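Local atomic coordinates of nicotinate-nucleotide pyrophosphorylase (Francisella tularensis subsp. tularensis, PDB entry 3TQV), a protein that probably catalyses the conversion of quinolinate and 5-phospho-alpha-D-ribose 1-diphosphate into nicotinate ribonucleotide, carbon dioxide and diphosphate during NAD(+) biosynthesis. Residues T47-T52 and N90-E95; I75-L80 and F94-N99. All coordinates share one frame; numbering follows the deposited sequence.

Contact 1: T47-T52 and N90-E95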
loop_
_atom_site.group_PDB
_atom_site.type_symbol
_atom_site.label_atom_id
_atom_site.label_comp_id
_atom_site.label_asym_id
_atom_site.label_seq_id
_atom_site.Cartn_x
_atom_site.Cartn_y
_atom_site.Cartn_z
ATOM N N THR B 47 29.530 5.477 7.384
ATOM C CA THR B 47 29.054 6.179 6.219
ATOM C C THR B 47 28.126 5.240 5.470
ATOM O O THR B 47 28.171 4.030 5.668
ATOM C CB THR B 47 30.264 6.542 5.319
ATOM O OG1 THR B 47 30.237 7.940 4.985
ATOM C CG2 THR B 47 30.306 5.661 4.053
ATOM N N ALA B 48 27.281 5.783 4.607
ATOM C CA ALA B 48 26.402 4.932 3.808
ATOM C C ALA B 48 25.754 5.711 2.678
ATOM O O ALA B 48 25.867 6.930 2.609
ATOM C CB ALA B 48 25.340 4.290 4.689
ATOM N N PHE B 49 25.060 5.008 1.797
ATOM C CA PHE B 49 24.362 5.689 0.723
ATOM C C PHE B 49 23.280 4.802 0.134
ATOM O O PHE B 49 23.355 3.582 0.223
ATOM C CB PHE B 49 25.349 6.159 -0.348
ATOM C CG PHE B 49 26.069 5.038 -1.061
ATOM C CD1 PHE B 49 25.486 4.403 -2.156
ATOM C CD2 PHE B 49 27.334 4.638 -0.653
ATOM C CE1 PHE B 49 26.141 3.391 -2.817
ATOM C CE2 PHE B 49 27.999 3.616 -1.310
ATOM C CZ PHE B 49 27.409 2.996 -2.397
ATOM N N CYS B 50 22.273 5.418 -0.467
ATOM C CA CYS B 50 21.117 4.680 -0.944
ATOM C C CYS B 50 20.997 4.751 -2.464
ATOM O O CYS B 50 21.034 5.838 -3.038
ATOM C CB CYS B 50 19.852 5.236 -0.280
ATOM S SG CYS B 50 18.307 4.593 -0.945
ATOM N N ILE B 51 20.848 3.605 -3.121
ATOM C CA ILE B 51 20.634 3.606 -4.563
ATOM C C ILE B 51 19.250 3.156 -4.956
ATOM O O ILE B 51 18.631 2.367 -4.255
ATOM C CB ILE B 51 21.570 2.638 -5.289
ATOM C CG1 ILE B 51 22.050 1.553 -4.335
ATOM C CG2 ILE B 51 22.720 3.383 -5.933
ATOM C CD1 ILE B 51 22.651 0.392 -5.062
ATOM N N THR B 52 18.788 3.646 -6.101
ATOM C CA THR B 52 17.720 2.986 -6.832
ATOM C C THR B 52 18.359 1.934 -7.728
ATOM O O THR B 52 19.509 2.072 -8.132
ATOM C CB THR B 52 16.987 3.928 -7.770
ATOM O OG1 THR B 52 17.033 5.262 -7.264
ATOM C CG2 THR B 52 15.554 3.496 -7.893
ATOM N N ASN B 90 20.190 3.396 -10.869
ATOM C CA ASN B 90 21.527 3.174 -10.319
ATOM C C ASN B 90 22.202 4.413 -9.756
ATOM O O ASN B 90 23.404 4.419 -9.509
ATOM C CB ASN B 90 22.423 2.450 -11.331
ATOM C CG ASN B 90 21.962 1.015 -11.579
ATOM O OD1 ASN B 90 21.647 0.271 -10.627
ATOM N ND2 ASN B 90 21.887 0.626 -12.858
ATOM N N ALA B 91 21.413 5.455 -9.525
ATOM C CA ALA B 91 21.933 6.698 -8.980
ATOM C C ALA B 91 21.759 6.736 -7.469
ATOM O O ALA B 91 20.854 6.092 -6.920
ATOM C CB ALA B 91 21.238 7.885 -9.620
ATOM N N ARG B 92 22.631 7.490 -6.802
ATOM C CA ARG B 92 22.573 7.637 -5.359
ATOM C C ARG B 92 21.596 8.752 -5.027
ATOM O O ARG B 92 21.758 9.876 -5.507
ATOM C CB ARG B 92 23.950 7.995 -4.797
ATOM C CG ARG B 92 25.038 6.948 -4.940
ATOM C CD ARG B 92 26.250 7.377 -4.121
ATOM N NE ARG B 92 27.402 6.486 -4.264
ATOM C CZ ARG B 92 28.516 6.598 -3.544
ATOM N NH1 ARG B 92 28.615 7.554 -2.632
ATOM N NH2 ARG B 92 29.522 5.757 -3.726
ATOM N N ILE B 93 20.589 8.466 -4.205
ATOM C CA ILE B 93 19.625 9.504 -3.855
ATOM C C ILE B 93 20.021 10.304 -2.614
ATOM O O ILE B 93 19.780 11.515 -2.539
ATOM C CB ILE B 93 18.186 8.963 -3.746
ATOM C CG1 ILE B 93 18.132 7.737 -2.837
ATOM C CG2 ILE B 93 17.667 8.584 -5.125
ATOM C CD1 ILE B 93 16.877 6.920 -3.008
ATOM N N PHE B 94 20.645 9.647 -1.646
ATOM C CA PHE B 94 21.114 10.384 -0.485
ATOM C C PHE B 94 22.314 9.706 0.120
ATOM O O PHE B 94 22.607 8.568 -0.206
ATOM C CB PHE B 94 20.000 10.578 0.558
ATOM C CG PHE B 94 19.535 9.296 1.213
ATOM C CD1 PHE B 94 20.197 8.790 2.331
ATOM C CD2 PHE B 94 18.439 8.610 0.718
ATOM C CE1 PHE B 94 19.780 7.612 2.939
ATOM C CE2 PHE B 94 18.014 7.437 1.308
ATOM C CZ PHE B 94 18.683 6.927 2.425
ATOM N N GLU B 95 23.025 10.423 0.979
ATOM C CA GLU B 95 24.178 9.864 1.670
ATOM C C GLU B 95 24.031 10.056 3.159
ATOM O O GLU B 95 23.423 11.022 3.631
ATOM C CB GLU B 95 25.476 10.494 1.179
ATOM C CG GLU B 95 25.884 10.007 -0.198
ATOM C CD GLU B 95 27.006 10.828 -0.806
ATOM O OE1 GLU B 95 27.210 11.980 -0.360
ATOM O OE2 GLU B 95 27.680 10.314 -1.730
#
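The guanidinium of Arg-92 lies flat on the ring of Phe-49, with the planes 6° apart and Arg-92 CZ 3.6 Å from the ring centroid, a cation-pi stack over the face. The arginine chain, extended from CG to NE, spans from its own strand to its neighbour, and its CD is 3.6 Å from Phe-49 CD1. Length, charge and a flat tip suit arginine here; Phe-49 supplies the flat apolar surface. Arg-92 NH1 also makes a salt bridge to Glu-95 OE2, with a weak hydrogen bond.

On the other side of the sheet Cys-50 CB sits over a face of the Phe-94 ring, 3.6 Å from its centroid, a CH-pi contact for which a small, apolar residue is apt. SG, anti to the backbone N, reaches Ile-93 CD1.

Between the pairs Phe-49/Glu-95 and Ile-51/Arg-92 one strand has one residue and the other two, a beta bulge that puts Arg-92 and Glu-95 on the same face. Ile-93 N bonds Cys-50 O at 2.9 Å, and Cys-50 N bonds Phe-94 O at 3.2 Å. In the antiparallel sheet, strand 45-52 is flanked on its far edge by 281-285, and strand 92-97 by 76-79; helix 100-130 packs against Phe-94.

Contact 2: I75-L80 and F94-N99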
loop_
_atom_site.group_PDB
_atom_site.type_symbol
_atom_site.label_atom_id
_atom_site.label_comp_id
_atom_site.label_asym_id
_atom_site.label_seq_id
_atom_site.Cartn_x
_atom_site.Cartn_y
_atom_site.Cartn_z
ATOM N N ILE B 75 22.720 11.501 13.027
ATOM C CA ILE B 75 22.889 11.074 11.638
ATOM C C ILE B 75 22.742 12.260 10.696
ATOM O O ILE B 75 21.710 12.924 10.693
ATOM C CB ILE B 75 21.860 10.005 11.206
ATOM C CG1 ILE B 75 21.933 8.766 12.106
ATOM C CG2 ILE B 75 22.090 9.621 9.743
ATOM C CD1 ILE B 75 20.775 7.772 11.893
ATOM N N GLN B 76 23.769 12.518 9.892
ATOM C CA GLN B 76 23.713 13.595 8.911
ATOM C C GLN B 76 23.296 13.047 7.556
ATOM O O GLN B 76 23.851 12.050 7.079
ATOM C CB GLN B 76 25.075 14.267 8.770
ATOM C CG GLN B 76 25.797 14.502 10.074
ATOM C CD GLN B 76 27.303 14.463 9.908
ATOM O OE1 GLN B 76 27.889 15.314 9.232
ATOM N NE2 GLN B 76 27.939 13.464 10.514
ATOM N N ILE B 77 22.329 13.712 6.928
ATOM C CA ILE B 77 21.861 13.284 5.613
ATOM C C ILE B 77 22.130 14.344 4.538
ATOM O O ILE B 77 21.933 15.542 4.755
ATOM C CB ILE B 77 20.358 12.907 5.646
ATOM C CG1 ILE B 77 19.915 12.328 4.313
ATOM C CG2 ILE B 77 19.504 14.110 6.010
ATOM C CD1 ILE B 77 18.563 11.636 4.392
ATOM N N THR B 78 22.603 13.894 3.384
ATOM C CA THR B 78 22.698 14.771 2.233
ATOM C C THR B 78 21.939 14.181 1.067
ATOM O O THR B 78 22.188 13.052 0.652
ATOM C CB THR B 78 24.138 15.002 1.805
ATOM O OG1 THR B 78 24.903 15.384 2.946
ATOM C CG2 THR B 78 24.203 16.104 0.747
ATOM N N TRP B 79 21.012 14.970 0.544
ATOM C CA TRP B 79 20.180 14.554 -0.565
ATOM C C TRP B 79 20.774 14.947 -1.921
ATOM O O TRP B 79 21.080 16.117 -2.181
ATOM C CB TRP B 79 18.784 15.145 -0.391
ATOM C CG TRP B 79 18.025 14.536 0.758
ATOM C CD1 TRP B 79 17.933 15.012 2.038
ATOM C CD2 TRP B 79 17.246 13.331 0.723
ATOM N NE1 TRP B 79 17.146 14.182 2.796
ATOM C CE2 TRP B 79 16.713 13.142 2.015
ATOM C CE3 TRP B 79 16.947 12.398 -0.277
ATOM C CZ2 TRP B 79 15.900 12.054 2.333
ATOM C CZ3 TRP B 79 16.139 11.320 0.043
ATOM C CH2 TRP B 79 15.627 11.157 1.336
ATOM N N LEU B 80 20.938 13.956 -2.784
ATOM C CA LEU B 80 21.449 14.199 -4.129
ATOM C C LEU B 80 20.311 14.436 -5.110
ATOM O O LEU B 80 20.510 14.988 -6.178
ATOM C CB LEU B 80 22.337 13.037 -4.600
ATOM C CG LEU B 80 23.744 12.991 -3.998
ATOM C CD1 LEU B 80 23.767 12.345 -2.612
ATOM C CD2 LEU B 80 24.650 12.224 -4.931
ATOM N N PHE B 94 20.645 9.647 -1.646
ATOM C CA PHE B 94 21.114 10.384 -0.485
ATOM C C PHE B 94 22.314 9.706 0.120
ATOM O O PHE B 94 22.607 8.568 -0.206
ATOM C CB PHE B 94 20.000 10.578 0.558
ATOM C CG PHE B 94 19.535 9.296 1.213
ATOM C CD1 PHE B 94 20.197 8.790 2.331
ATOM C CD2 PHE B 94 18.439 8.610 0.718
ATOM C CE1 PHE B 94 19.780 7.612 2.939
ATOM C CE2 PHE B 94 18.014 7.437 1.308
ATOM C CZ PHE B 94 18.683 6.927 2.425
ATOM N N GLU B 95 23.025 10.423 0.979
ATOM C CA GLU B 95 24.178 9.864 1.670
ATOM C C GLU B 95 24.031 10.056 3.159
ATOM O O GLU B 95 23.423 11.022 3.631
ATOM C CB GLU B 95 25.476 10.494 1.179
ATOM C CG GLU B 95 25.884 10.007 -0.198
ATOM C CD GLU B 95 27.006 10.828 -0.806
ATOM O OE1 GLU B 95 27.210 11.980 -0.360
ATOM O OE2 GLU B 95 27.680 10.314 -1.730
ATOM N N LEU B 96 24.570 9.102 3.900
ATOM C CA LEU B 96 24.463 9.134 5.343
ATOM C C LEU B 96 25.855 9.137 5.949
ATOM O O LEU B 96 26.788 8.514 5.427
ATOM C CB LEU B 96 23.650 7.938 5.866
ATOM C CG LEU B 96 22.157 7.751 5.527
ATOM C CD1 LEU B 96 21.635 6.474 6.169
ATOM C CD2 LEU B 96 21.283 8.927 5.963
ATOM N N LYS B 97 25.983 9.874 7.041
ATOM C CA LYS B 97 27.151 9.796 7.890
ATOM C C LYS B 97 26.646 9.712 9.327
ATOM O O LYS B 97 25.860 10.563 9.778
ATOM C CB LYS B 97 28.040 11.016 7.673
ATOM C CG LYS B 97 29.093 11.240 8.736
ATOM C CD LYS B 97 30.470 10.787 8.280
ATOM C CE LYS B 97 31.580 11.571 8.995
ATOM N NZ LYS B 97 31.881 12.884 8.332
ATOM N N GLY B 98 27.046 8.667 10.044
ATOM C CA GLY B 98 26.626 8.568 11.424
ATOM C C GLY B 98 26.902 7.244 12.068
ATOM O O GLY B 98 27.759 6.501 11.610
ATOM N N ASN B 99 26.164 6.954 13.137
ATOM C CA ASN B 99 26.358 5.739 13.922
ATOM C C ASN B 99 25.854 4.478 13.222
ATOM O O ASN B 99 24.740 4.445 12.720
ATOM C CB ASN B 99 25.684 5.893 15.287
ATOM C CG ASN B 99 25.819 4.653 16.143
ATOM O OD1 ASN B 99 25.003 3.730 16.058
ATOM N ND2 ASN B 99 26.862 4.617 16.969
#
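Ile-77 and Leu-96 lie side by side, as a non-hydrogen-bonded pair of the antiparallel sheet in the N-terminal domain, an open-faced alpha/beta sandwich in this family. Strand 76-79 is an outermost strand of that sheet within the chain. Ile-77 can be followed outward. CB is 4.1 Å from Leu-96 CD2; CG1, anti to the backbone N (chi1 -174°), stays near that methyl and also passes Glu-95 O. CD1 ends 3.9 Å from Phe-94 CD1 and also lies over the rim of one face of the Trp-79 ring. A branched, purely apolar side chain suits a place bordered by Leu-96, Phe-94 and Trp-79.

Trp-79 and Phe-94 run side by side with their ring planes at 52°, and Phe-94 CB lies over the face of the six-membered ring, 4.0 Å from its centroid. Trp-79 combines this broad apolar surface with one polar atom, NE1, which is hydrogen-bonded to Asn-65 of helix 61-71. Helix 100-130 meets the same face of the sheet, Ile-103 touching Leu-96 and Ile-110 touching Phe-94.

The opposite face carries Gln-76, Thr-78, Glu-95 and Lys-97, polar types fitting its greater exposure. There the amide end of Gln-76 lies alongside the aliphatic start of Lys-97, and Leu-80 CD1 packs 4.0 Å from Glu-95 CG. At Gly-98 the chain turns a corner, with backbone angles at which a CB would run into the carbonyl O of Lys-97; glycine, having none, fits. Four backbone bonds hold the strands together, in two hydrogen-bonded pairs; in one of them Glu-95 N donates to Thr-78 O at 2.8 Å.

Overall arrangement
After helix 16-31 the chain lays down strand 45-52, passes through helix 61-71 and returns as strand 76-79, which runs the same way; strand 92-97 then enters between the two, antiparallel to both. Contact 1 closes the long loop from 52 to 90, and contact 2 the short one from 80 to 94. Segment 75-80 lies inside the first span, and both loops end on strand 92-97, so they overlap there rather than nest cleanly. Phe-94 and Glu-95 belong to both contacts, whose centres are about 9 Å apart. Strand 281-285, which follows strand 266-268 of the parallel sheet, adds the edge beside 45-52 and so ties the chain's end to its N-terminal domain.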